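Local coordinates for methyltransferase domain-containing protein (Serratia marcescens, PDB 7CLU) that probably transfers a methyl group from S-adenosyl-L-methionine to a hydroxyl of a precursor in the prodigiosin pathway, acting as a dimeric O-methyltransferase, at residues A[25-34]-A[81-92]; A[100-108]-A[290-298]. All blocks are in the same frame, centred on the assembly; numbering follows the deposited sequence.

Interaction 1 (A[25-34]-A[81-92])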
loop_
_atom_site.group_PDB
_atom_site.type_symbol
_atom_site.label_atom_id
_atom_site.label_comp_id
_atom_site.label_asym_id
_atom_site.label_seq_id
_atom_site.Cartn_x
_atom_site.Cartn_y
_atom_site.Cartn_z
ATOM N N LEU A 25 -8.470 -2.715 -11.431
ATOM C CA LEU A 25 -8.784 -4.124 -11.641
ATOM C C LEU A 25 -10.253 -4.397 -11.360
ATOM O O LEU A 25 -10.911 -5.120 -12.118
ATOM C CB LEU A 25 -7.886 -5.008 -10.772
ATOM C CG LEU A 25 -6.390 -5.026 -11.114
ATOM C CD1 LEU A 25 -5.593 -5.757 -10.026
ATOM C CD2 LEU A 25 -6.128 -5.642 -12.480
ATOM N N ALA A 26 -10.786 -3.813 -10.283
ATOM C CA ALA A 26 -12.194 -4.008 -9.951
ATOM C C ALA A 26 -13.096 -3.424 -11.032
ATOM O O ALA A 26 -14.120 -4.021 -11.390
ATOM C CB ALA A 26 -12.497 -3.389 -8.585
ATOM N N LEU A 27 -12.715 -2.275 -11.595
ATOM C CA LEU A 27 -13.470 -1.695 -12.702
ATOM C C LEU A 27 -13.258 -2.440 -14.013
ATOM O O LEU A 27 -13.944 -2.132 -14.992
ATOM C CB LEU A 27 -13.093 -0.218 -12.875
ATOM C CG LEU A 27 -13.607 0.757 -11.811
ATOM C CD1 LEU A 27 -12.857 2.084 -11.837
ATOM C CD2 LEU A 27 -15.094 1.002 -11.992
ATOM N N LYS A 28 -12.352 -3.419 -14.050
ATOM C CA LYS A 28 -11.957 -4.088 -15.286
ATOM C C LYS A 28 -11.535 -3.068 -16.341
ATOM O O LYS A 28 -11.867 -3.183 -17.522
ATOM C CB LYS A 28 -13.075 -4.996 -15.801
ATOM C CG LYS A 28 -13.369 -6.170 -14.882
ATOM C CD LYS A 28 -14.722 -6.789 -15.189
ATOM C CE LYS A 28 -14.937 -8.076 -14.393
ATOM N NZ LYS A 28 -13.673 -8.848 -14.234
ATOM N N LEU A 29 -10.787 -2.056 -15.900
ATOM C CA LEU A 29 -10.446 -0.938 -16.769
ATOM C C LEU A 29 -9.569 -1.389 -17.925
ATOM O O LEU A 29 -9.782 -0.982 -19.073
ATOM C CB LEU A 29 -9.753 0.154 -15.950
ATOM C CG LEU A 29 -9.151 1.354 -16.695
ATOM C CD1 LEU A 29 -9.250 2.614 -15.831
ATOM C CD2 LEU A 29 -7.720 1.097 -17.069
ATOM N N PHE A 30 -8.569 -2.221 -17.644
ATOM C CA PHE A 30 -7.680 -2.658 -18.703
ATOM C C PHE A 30 -8.403 -3.494 -19.749
ATOM O O PHE A 30 -7.910 -3.610 -20.872
ATOM C CB PHE A 30 -6.502 -3.424 -18.107
ATOM C CG PHE A 30 -5.853 -2.712 -16.962
ATOM C CD1 PHE A 30 -5.020 -1.629 -17.187
ATOM C CD2 PHE A 30 -6.088 -3.116 -15.657
ATOM C CE1 PHE A 30 -4.421 -0.964 -16.138
ATOM C CE2 PHE A 30 -5.497 -2.456 -14.597
ATOM C CZ PHE A 30 -4.662 -1.369 -14.833
ATOM N N ASP A 31 -9.573 -4.053 -19.417
ATOM C CA ASP A 31 -10.336 -4.804 -20.411
ATOM C C ASP A 31 -10.724 -3.930 -21.601
ATOM O O ASP A 31 -10.754 -4.411 -22.738
ATOM C CB ASP A 31 -11.591 -5.398 -19.771
ATOM C CG ASP A 31 -11.291 -6.602 -18.877
ATOM O OD1 ASP A 31 -10.161 -7.144 -18.926
ATOM O OD2 ASP A 31 -12.208 -7.006 -18.131
ATOM N N GLN A 32 -11.011 -2.653 -21.357
ATOM C CA GLN A 32 -11.450 -1.725 -22.399
ATOM C C GLN A 32 -10.370 -1.415 -23.418
ATOM O O GLN A 32 -10.671 -0.784 -24.442
ATOM C CB GLN A 32 -11.934 -0.424 -21.766
ATOM C CG GLN A 32 -12.857 -0.633 -20.580
ATOM C CD GLN A 32 -13.911 -1.696 -20.854
ATOM O OE1 GLN A 32 -14.633 -1.627 -21.855
ATOM N NE2 GLN A 32 -13.992 -2.695 -19.974
ATOM N N LEU A 33 -9.130 -1.831 -23.167
ATOM C CA LEU A 33 -8.023 -1.594 -24.078
ATOM C C LEU A 33 -7.475 -2.876 -24.687
ATOM O O LEU A 33 -6.427 -2.838 -25.338
ATOM C CB LEU A 33 -6.897 -0.852 -23.362
ATOM C CG LEU A 33 -7.238 0.526 -22.786
ATOM C CD1 LEU A 33 -6.074 1.047 -21.950
ATOM C CD2 LEU A 33 -7.614 1.522 -23.902
ATOM N N ARG A 34 -8.142 -4.006 -24.463
ATOM C CA ARG A 34 -7.597 -5.297 -24.962
ATOM C C ARG A 34 -7.599 -5.353 -26.493
ATOM O O ARG A 34 -6.760 -6.079 -27.047
ATOM C CB ARG A 34 -8.400 -6.468 -24.390
ATOM C CG ARG A 34 -9.627 -6.836 -25.210
ATOM C CD ARG A 34 -10.733 -7.445 -24.374
ATOM N NE ARG A 34 -10.698 -8.898 -24.381
ATOM C CZ ARG A 34 -11.389 -9.665 -25.216
ATOM N NH1 ARG A 34 -11.291 -10.979 -25.137
ATOM N NH2 ARG A 34 -12.171 -9.120 -26.128
ATOM N N ARG A 81 -0.531 -7.632 -20.513
ATOM C CA ARG A 81 -1.797 -8.291 -20.825
ATOM C C ARG A 81 -2.025 -9.520 -19.951
ATOM O O ARG A 81 -3.149 -9.772 -19.503
ATOM C CB ARG A 81 -1.820 -8.697 -22.303
ATOM C CG ARG A 81 -1.755 -7.518 -23.259
ATOM C CD ARG A 81 -1.797 -7.952 -24.735
ATOM N NE ARG A 81 -2.214 -6.819 -25.559
ATOM C CZ ARG A 81 -3.475 -6.572 -25.903
ATOM N NH1 ARG A 81 -3.755 -5.493 -26.623
ATOM N NH2 ARG A 81 -4.450 -7.405 -25.533
ATOM N N ALA A 82 -0.971 -10.290 -19.703
ATOM C CA ALA A 82 -1.131 -11.582 -19.051
ATOM C C ALA A 82 -1.656 -11.434 -17.629
ATOM O O ALA A 82 -2.308 -12.353 -17.117
ATOM C CB ALA A 82 0.196 -12.338 -19.059
ATOM N N PHE A 83 -1.424 -10.284 -16.983
ATOM C CA PHE A 83 -1.872 -10.117 -15.608
ATOM C C PHE A 83 -2.873 -8.986 -15.384
ATOM O O PHE A 83 -3.441 -8.914 -14.290
ATOM C CB PHE A 83 -0.666 -9.948 -14.663
ATOM C CG PHE A 83 0.228 -8.775 -14.977
ATOM C CD1 PHE A 83 -0.031 -7.511 -14.436
ATOM C CD2 PHE A 83 1.356 -8.945 -15.756
ATOM C CE1 PHE A 83 0.814 -6.436 -14.702
ATOM C CE2 PHE A 83 2.198 -7.887 -16.032
ATOM C CZ PHE A 83 1.927 -6.618 -15.495
ATOM N N LEU A 84 -3.148 -8.137 -16.380
ATOM C CA LEU A 84 -4.133 -7.071 -16.221
ATOM C C LEU A 84 -5.458 -7.341 -16.922
ATOM O O LEU A 84 -6.438 -6.644 -16.642
ATOM C CB LEU A 84 -3.586 -5.725 -16.731
ATOM C CG LEU A 84 -2.360 -5.187 -15.999
ATOM C CD1 LEU A 84 -2.010 -3.777 -16.484
ATOM C CD2 LEU A 84 -2.653 -5.199 -14.523
ATOM N N LEU A 85 -5.518 -8.302 -17.829
ATOM C CA LEU A 85 -6.758 -8.643 -18.516
ATOM C C LEU A 85 -7.467 -9.764 -17.765
ATOM O O LEU A 85 -6.833 -10.730 -17.332
ATOM C CB LEU A 85 -6.466 -9.078 -19.955
ATOM C CG LEU A 85 -6.001 -7.945 -20.887
ATOM C CD1 LEU A 85 -5.555 -8.500 -22.233
ATOM C CD2 LEU A 85 -7.103 -6.918 -21.047
ATOM N N SER A 86 -8.789 -9.643 -17.641
ATOM C CA SER A 86 -9.534 -10.505 -16.732
ATOM C C SER A 86 -9.754 -11.917 -17.264
ATOM O O SER A 86 -10.187 -12.785 -16.495
ATOM C CB SER A 86 -10.874 -9.862 -16.387
ATOM O OG SER A 86 -11.692 -9.761 -17.524
ATOM N N ASP A 87 -9.457 -12.180 -18.536
ATOM C CA ASP A 87 -9.563 -13.521 -19.083
ATOM C C ASP A 87 -8.211 -14.192 -19.219
ATOM O O ASP A 87 -8.151 -15.364 -19.603
ATOM C CB ASP A 87 -10.258 -13.492 -20.440
ATOM C CG ASP A 87 -9.389 -12.869 -21.519
ATOM O OD1 ASP A 87 -8.646 -11.906 -21.214
ATOM O OD2 ASP A 87 -9.444 -13.350 -22.670
ATOM N N GLU A 88 -7.136 -13.488 -18.912
ATOM C CA GLU A 88 -5.823 -14.099 -18.994
ATOM C C GLU A 88 -5.565 -14.953 -17.753
ATOM O O GLU A 88 -5.948 -14.576 -16.643
ATOM C CB GLU A 88 -4.746 -13.028 -19.140
ATOM C CG GLU A 88 -4.833 -12.271 -20.458
ATOM C CD GLU A 88 -4.575 -13.155 -21.667
ATOM O OE1 GLU A 88 -3.705 -14.055 -21.582
ATOM O OE2 GLU A 88 -5.244 -12.937 -22.705
ATOM N N PRO A 89 -4.928 -16.113 -17.913
ATOM C CA PRO A 89 -4.782 -17.033 -16.776
ATOM C C PRO A 89 -3.986 -16.468 -15.605
ATOM O O PRO A 89 -4.061 -17.042 -14.513
ATOM C CB PRO A 89 -4.079 -18.247 -17.396
ATOM C CG PRO A 89 -3.454 -17.727 -18.648
ATOM C CD PRO A 89 -4.383 -16.682 -19.155
ATOM N N GLN A 90 -3.249 -15.370 -15.782
ATOM C CA GLN A 90 -2.494 -14.750 -14.700
ATOM C C GLN A 90 -3.167 -13.482 -14.162
ATOM O O GLN A 90 -2.533 -12.707 -13.438
ATOM C CB GLN A 90 -1.067 -14.460 -15.171
ATOM C CG GLN A 90 -0.197 -15.715 -15.277
ATOM C CD GLN A 90 0.982 -15.705 -14.312
ATOM O OE1 GLN A 90 2.076 -15.232 -14.651
ATOM N NE2 GLN A 90 0.766 -16.220 -13.102
ATOM N N TRP A 91 -4.438 -13.278 -14.498
ATOM C CA TRP A 91 -5.243 -12.148 -14.050
ATOM C C TRP A 91 -5.120 -11.922 -12.548
ATOM O O TRP A 91 -5.226 -12.858 -11.752
ATOM C CB TRP A 91 -6.696 -12.430 -14.452
ATOM C CG TRP A 91 -7.848 -11.673 -13.794
ATOM C CD1 TRP A 91 -8.920 -12.233 -13.127
ATOM C CD2 TRP A 91 -8.098 -10.259 -13.813
ATOM N NE1 TRP A 91 -9.791 -11.260 -12.730
ATOM C CE2 TRP A 91 -9.322 -10.042 -13.149
ATOM C CE3 TRP A 91 -7.410 -9.161 -14.328
ATOM C CZ2 TRP A 91 -9.853 -8.772 -12.962
ATOM C CZ3 TRP A 91 -7.952 -7.906 -14.159
ATOM C CH2 TRP A 91 -9.153 -7.718 -13.472
ATOM N N LEU A 92 -4.885 -10.670 -12.161
ATOM C CA LEU A 92 -4.660 -10.335 -10.760
ATOM C C LEU A 92 -5.943 -9.965 -10.023
ATOM O O LEU A 92 -5.878 -9.595 -8.847
ATOM C CB LEU A 92 -3.632 -9.197 -10.666
ATOM C CG LEU A 92 -2.191 -9.627 -10.938
ATOM C CD1 LEU A 92 -1.186 -8.482 -10.831
ATOM C CD2 LEU A 92 -1.799 -10.789 -10.028
HETATM O O HOH W 1 -8.693 -5.719 -16.688
#

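Interaction 2 (A[100-108]-A[290-298])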
loop_
_atom_site.group_PDB
_atom_site.type_symbol
_atom_site.label_atom_id
_atom_site.label_comp_id
_atom_site.label_asym_id
_atom_site.label_seq_id
_atom_site.Cartn_x
_atom_site.Cartn_y
_atom_site.Cartn_z
ATOM N N ASP A 100 -9.264 -5.412 -1.524
ATOM C CA ASP A 100 -10.320 -4.425 -1.291
ATOM C C ASP A 100 -11.244 -4.836 -0.147
ATOM O O ASP A 100 -11.572 -4.013 0.713
ATOM C CB ASP A 100 -11.139 -4.201 -2.559
ATOM C CG ASP A 100 -10.371 -3.451 -3.618
ATOM O OD1 ASP A 100 -9.473 -2.658 -3.259
ATOM O OD2 ASP A 100 -10.675 -3.664 -4.799
ATOM N N THR A 101 -11.651 -6.106 -0.113
ATOM C CA THR A 101 -12.699 -6.578 0.788
ATOM C C THR A 101 -12.175 -7.067 2.136
ATOM O O THR A 101 -12.951 -7.154 3.095
ATOM C CB THR A 101 -13.488 -7.712 0.115
ATOM O OG1 THR A 101 -12.624 -8.830 -0.121
ATOM C CG2 THR A 101 -14.059 -7.261 -1.224
ATOM N N PHE A 102 -10.883 -7.354 2.243
ATOM C CA PHE A 102 -10.365 -8.050 3.410
ATOM C C PHE A 102 -9.054 -7.450 3.923
ATOM O O PHE A 102 -9.034 -6.878 5.013
ATOM C CB PHE A 102 -10.199 -9.525 3.066
ATOM C CG PHE A 102 -9.910 -10.394 4.243
ATOM C CD1 PHE A 102 -10.799 -10.460 5.311
ATOM C CD2 PHE A 102 -8.764 -11.174 4.270
ATOM C CE1 PHE A 102 -10.544 -11.265 6.392
ATOM C CE2 PHE A 102 -8.500 -11.987 5.350
ATOM C CZ PHE A 102 -9.391 -12.037 6.414
ATOM N N LEU A 103 -7.959 -7.542 3.157
ATOM C CA LEU A 103 -6.657 -7.161 3.717
ATOM C C LEU A 103 -6.522 -5.650 3.937
ATOM O O LEU A 103 -5.947 -5.215 4.940
ATOM C CB LEU A 103 -5.535 -7.666 2.822
ATOM C CG LEU A 103 -5.407 -9.189 2.726
ATOM C CD1 LEU A 103 -4.083 -9.566 2.065
ATOM C CD2 LEU A 103 -5.510 -9.785 4.101
ATOM N N TYR A 104 -6.952 -4.833 2.976
ATOM C CA TYR A 104 -6.816 -3.390 3.162
ATOM C C TYR A 104 -7.579 -2.917 4.391
ATOM O O TYR A 104 -6.987 -2.199 5.217
ATOM C CB TYR A 104 -7.256 -2.673 1.885
ATOM C CG TYR A 104 -7.010 -1.186 1.861
ATOM C CD1 TYR A 104 -7.942 -0.291 2.405
ATOM C CD2 TYR A 104 -5.859 -0.670 1.286
ATOM C CE1 TYR A 104 -7.726 1.086 2.361
ATOM C CE2 TYR A 104 -5.634 0.700 1.227
ATOM C CZ TYR A 104 -6.563 1.574 1.766
ATOM O OH TYR A 104 -6.313 2.940 1.701
ATOM N N PRO A 105 -8.850 -3.291 4.606
ATOM C CA PRO A 105 -9.516 -2.842 5.841
ATOM C C PRO A 105 -8.796 -3.290 7.105
ATOM O O PRO A 105 -8.666 -2.501 8.046
ATOM C CB PRO A 105 -10.921 -3.453 5.731
ATOM C CG PRO A 105 -11.113 -3.729 4.302
ATOM C CD PRO A 105 -9.769 -4.055 3.742
ATOM N N LEU A 106 -8.301 -4.527 7.142
ATOM C CA LEU A 106 -7.651 -5.037 8.349
ATOM C C LEU A 106 -6.342 -4.308 8.630
ATOM O O LEU A 106 -6.048 -3.972 9.780
ATOM C CB LEU A 106 -7.392 -6.534 8.204
ATOM C CG LEU A 106 -8.617 -7.436 8.234
ATOM C CD1 LEU A 106 -8.223 -8.813 7.731
ATOM C CD2 LEU A 106 -9.172 -7.498 9.677
ATOM N N TRP A 107 -5.533 -4.049 7.594
ATOM C CA TRP A 107 -4.293 -3.328 7.846
ATOM C C TRP A 107 -4.538 -1.898 8.290
ATOM O O TRP A 107 -3.634 -1.278 8.862
ATOM C CB TRP A 107 -3.393 -3.321 6.610
ATOM C CG TRP A 107 -2.587 -4.576 6.450
ATOM C CD1 TRP A 107 -3.044 -5.794 6.031
ATOM C CD2 TRP A 107 -1.175 -4.723 6.660
ATOM N NE1 TRP A 107 -2.001 -6.694 5.979
ATOM C CE2 TRP A 107 -0.846 -6.062 6.365
ATOM C CE3 TRP A 107 -0.159 -3.854 7.092
ATOM C CZ2 TRP A 107 0.467 -6.555 6.465
ATOM C CZ3 TRP A 107 1.137 -4.345 7.206
ATOM C CH2 TRP A 107 1.441 -5.683 6.878
ATOM N N GLY A 108 -5.724 -1.356 8.032
ATOM C CA GLY A 108 -6.059 -0.062 8.594
ATOM C C GLY A 108 -5.923 -0.051 10.103
ATOM O O GLY A 108 -5.586 0.974 10.691
ATOM N N LEU A 290 6.676 -8.834 6.031
ATOM C CA LEU A 290 5.374 -8.177 5.971
ATOM C C LEU A 290 4.246 -9.197 5.916
ATOM O O LEU A 290 3.148 -8.944 6.437
ATOM C CB LEU A 290 5.312 -7.242 4.764
ATOM C CG LEU A 290 6.287 -6.069 4.882
ATOM C CD1 LEU A 290 6.460 -5.358 3.555
ATOM C CD2 LEU A 290 5.762 -5.110 5.919
ATOM N N LEU A 291 4.510 -10.359 5.310
ATOM C CA LEU A 291 3.516 -11.418 5.312
ATOM C C LEU A 291 3.188 -11.847 6.737
ATOM O O LEU A 291 2.039 -12.183 7.041
ATOM C CB LEU A 291 4.002 -12.613 4.493
ATOM C CG LEU A 291 2.850 -13.581 4.219
ATOM C CD1 LEU A 291 1.754 -12.842 3.445
ATOM C CD2 LEU A 291 3.306 -14.866 3.501
ATOM N N SER A 292 4.190 -11.829 7.622
ATOM C CA SER A 292 3.960 -12.122 9.033
ATOM C C SER A 292 2.944 -11.160 9.635
ATOM O O SER A 292 2.020 -11.577 10.351
ATOM C CB SER A 292 5.283 -12.054 9.794
ATOM O OG SER A 292 5.226 -12.792 10.997
ATOM N N LEU A 293 3.103 -9.857 9.355
ATOM C CA LEU A 293 2.140 -8.872 9.833
ATOM C C LEU A 293 0.758 -9.111 9.230
ATOM O O LEU A 293 -0.264 -8.898 9.894
ATOM C CB LEU A 293 2.632 -7.462 9.499
ATOM C CG LEU A 293 3.773 -6.885 10.339
ATOM C CD1 LEU A 293 4.144 -5.453 9.880
ATOM C CD2 LEU A 293 3.380 -6.878 11.824
ATOM N N ASN A 294 0.707 -9.539 7.960
ATOM C CA ASN A 294 -0.572 -9.890 7.351
ATOM C C ASN A 294 -1.223 -11.055 8.091
ATOM O O ASN A 294 -2.444 -11.076 8.271
ATOM C CB ASN A 294 -0.388 -10.223 5.869
ATOM C CG ASN A 294 -1.715 -10.384 5.134
ATOM O OD1 ASN A 294 -2.429 -9.416 4.931
ATOM N ND2 ASN A 294 -2.034 -11.610 4.714
ATOM N N MET A 295 -0.424 -12.020 8.542
ATOM C CA MET A 295 -0.982 -13.107 9.339
ATOM C C MET A 295 -1.506 -12.590 10.673
ATOM O O MET A 295 -2.532 -13.067 11.171
ATOM C CB MET A 295 0.073 -14.185 9.570
ATOM C CG MET A 295 0.724 -14.683 8.325
ATOM S SD MET A 295 -0.454 -14.859 6.978
ATOM C CE MET A 295 -1.313 -16.271 7.555
ATOM N N LEU A 296 -0.805 -11.612 11.259
ATOM C CA LEU A 296 -1.213 -11.044 12.534
ATOM C C LEU A 296 -2.595 -10.409 12.439
ATOM O O LEU A 296 -3.460 -10.653 13.291
ATOM C CB LEU A 296 -0.177 -10.013 12.993
ATOM C CG LEU A 296 -0.574 -9.078 14.129
ATOM C CD1 LEU A 296 -0.764 -9.896 15.412
ATOM C CD2 LEU A 296 0.494 -7.998 14.329
ATOM N N VAL A 297 -2.822 -9.583 11.406
ATOM C CA VAL A 297 -4.056 -8.807 11.362
ATOM C C VAL A 297 -5.241 -9.639 10.908
ATOM O O VAL A 297 -6.392 -9.270 11.201
ATOM C CB VAL A 297 -3.949 -7.574 10.444
ATOM C CG1 VAL A 297 -2.869 -6.608 10.951
ATOM C CG2 VAL A 297 -3.697 -7.987 9.014
ATOM N N SER A 298 -4.998 -10.766 10.239
ATOM C CA SER A 298 -6.047 -11.484 9.525
ATOM C C SER A 298 -6.372 -12.861 10.081
ATOM O O SER A 298 -7.490 -13.329 9.878
ATOM C CB SER A 298 -5.670 -11.640 8.043
ATOM O OG SER A 298 -4.567 -12.526 7.861
#

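Interaction 1 (A[25-34]-A[81-92])
Asp-31 and Ser-86 form the polar centre of this contact, the carboxylate meeting the serine through both of its oxygens. The backbone N of Ser-86 gives a nearly straight bond (165°) to the syn lone pair of Asp-31 OD1, 3.1 Å away, while Ser-86 OG donates to Asp-31 OD2 at 2.9 Å. Two bonds from one residue fix the rotation of the carboxylate just where the chain leaves helix 81-84. A second fastening lies at Arg-81, whose chain runs extended from CG to NE and presents its end nitrogens to a single acceptor: NH1 and NH2 each lie 3.1 Å from Arg-34 O. The oxygen sits in the guanidinium plane, yet NH2 uses a carbonyl lone pair whereas NH1 stands above the carbonyl plane. Arg-34 NH1 and Asp-87 OD2 add a long salt bridge of 3.9 Å near the surface.

Beneath these bonds the packing is apolar. Leu-84 CD1 rests over the centre of the Phe-30 ring, 3.7 Å from its centroid and 12° off the normal, a CH-pi contact; Leu-29 CD2 lies on the opposite face. Leu-25 CD2 approaches Trp-91 CZ3 to 3.4 Å, the leucine and the indole lying antiparallel, side by side. The indole reaches Leu-25 because CG of Trp-91 is turned anti to the backbone N (chi1 162°).

The contact thus ties helix 15-26, followed at Lys-28 by a Schellman motif, and the 3-10 segment 30-33 that comes next in the chain to helix 81-84 within the helical dimerisation domain. Helices 40-47 and 51-63 pack on Leu-29. Lys-5 of the second subunit bonds to Gln-90 O and packs on Leu-92.

Interaction 2 (A[100-108]-A[290-298])
Trp-107 enters helix 290-298 as a knob, its indole seated in a hole made by Leu-290, Leu-293, Asn-294 and Val-297. NE1 points almost straight (170°) at Asn-294 OD1, 2.9 Å away, and meets a lone pair in the carbonyl plane. A first torsion of -171° carries the Asn-294 amide to NE1, CG lying anti to N, and the turn about chi2 then brings it near the ring plane. At the far end of the indole, CH2 presses on Leu-293 CB at 3.4 Å, while Leu-290 O lies at the ring edge.

Val-297 CG2 makes an off-centre CH-pi contact with the five-membered ring, 4.0 Å from its centroid, and also touches Leu-106 CB. The two helices pass nearly perpendicular, at 95° with axes 9.5 Å apart, so that the last turns of helix 93-107 meet a helix of the Rossmann-like methyltransferase domain. The side chains of Asn-294 and His-247, the predicted proton acceptor, are about 8 Å apart.

Both methyls of Leu-103 close on Asn-294 OD1, CD2 at 3.2 Å, the side chains crossing at about a right angle. Leu-106 CD1 reaches Ser-298 CB at 3.8 Å. From the second subunit, Phe-16 stacks on the Trp-107 indole.

Interaction 1 is partly buried, interaction 2 buried, and their chemistry differs accordingly. In interaction 1 charged and hydroxyl groups dominate the outer part, and leucines and aromatic rings the inner part, joining a helix end and turns within the dimerisation domain. Interaction 2 joins the end of helix 93-107 to helix 286-298, elements from different parts of the chain, and relies on one indole bond set in hydrocarbon. They run in series, helix 81-84 preceding helix 93-107, and their centres are 24 Å apart, although Ala-26 and Asp-100 pack together. Both contacts adjoin the second subunit, but interaction 2 alone lies near the predicted catalytic histidine.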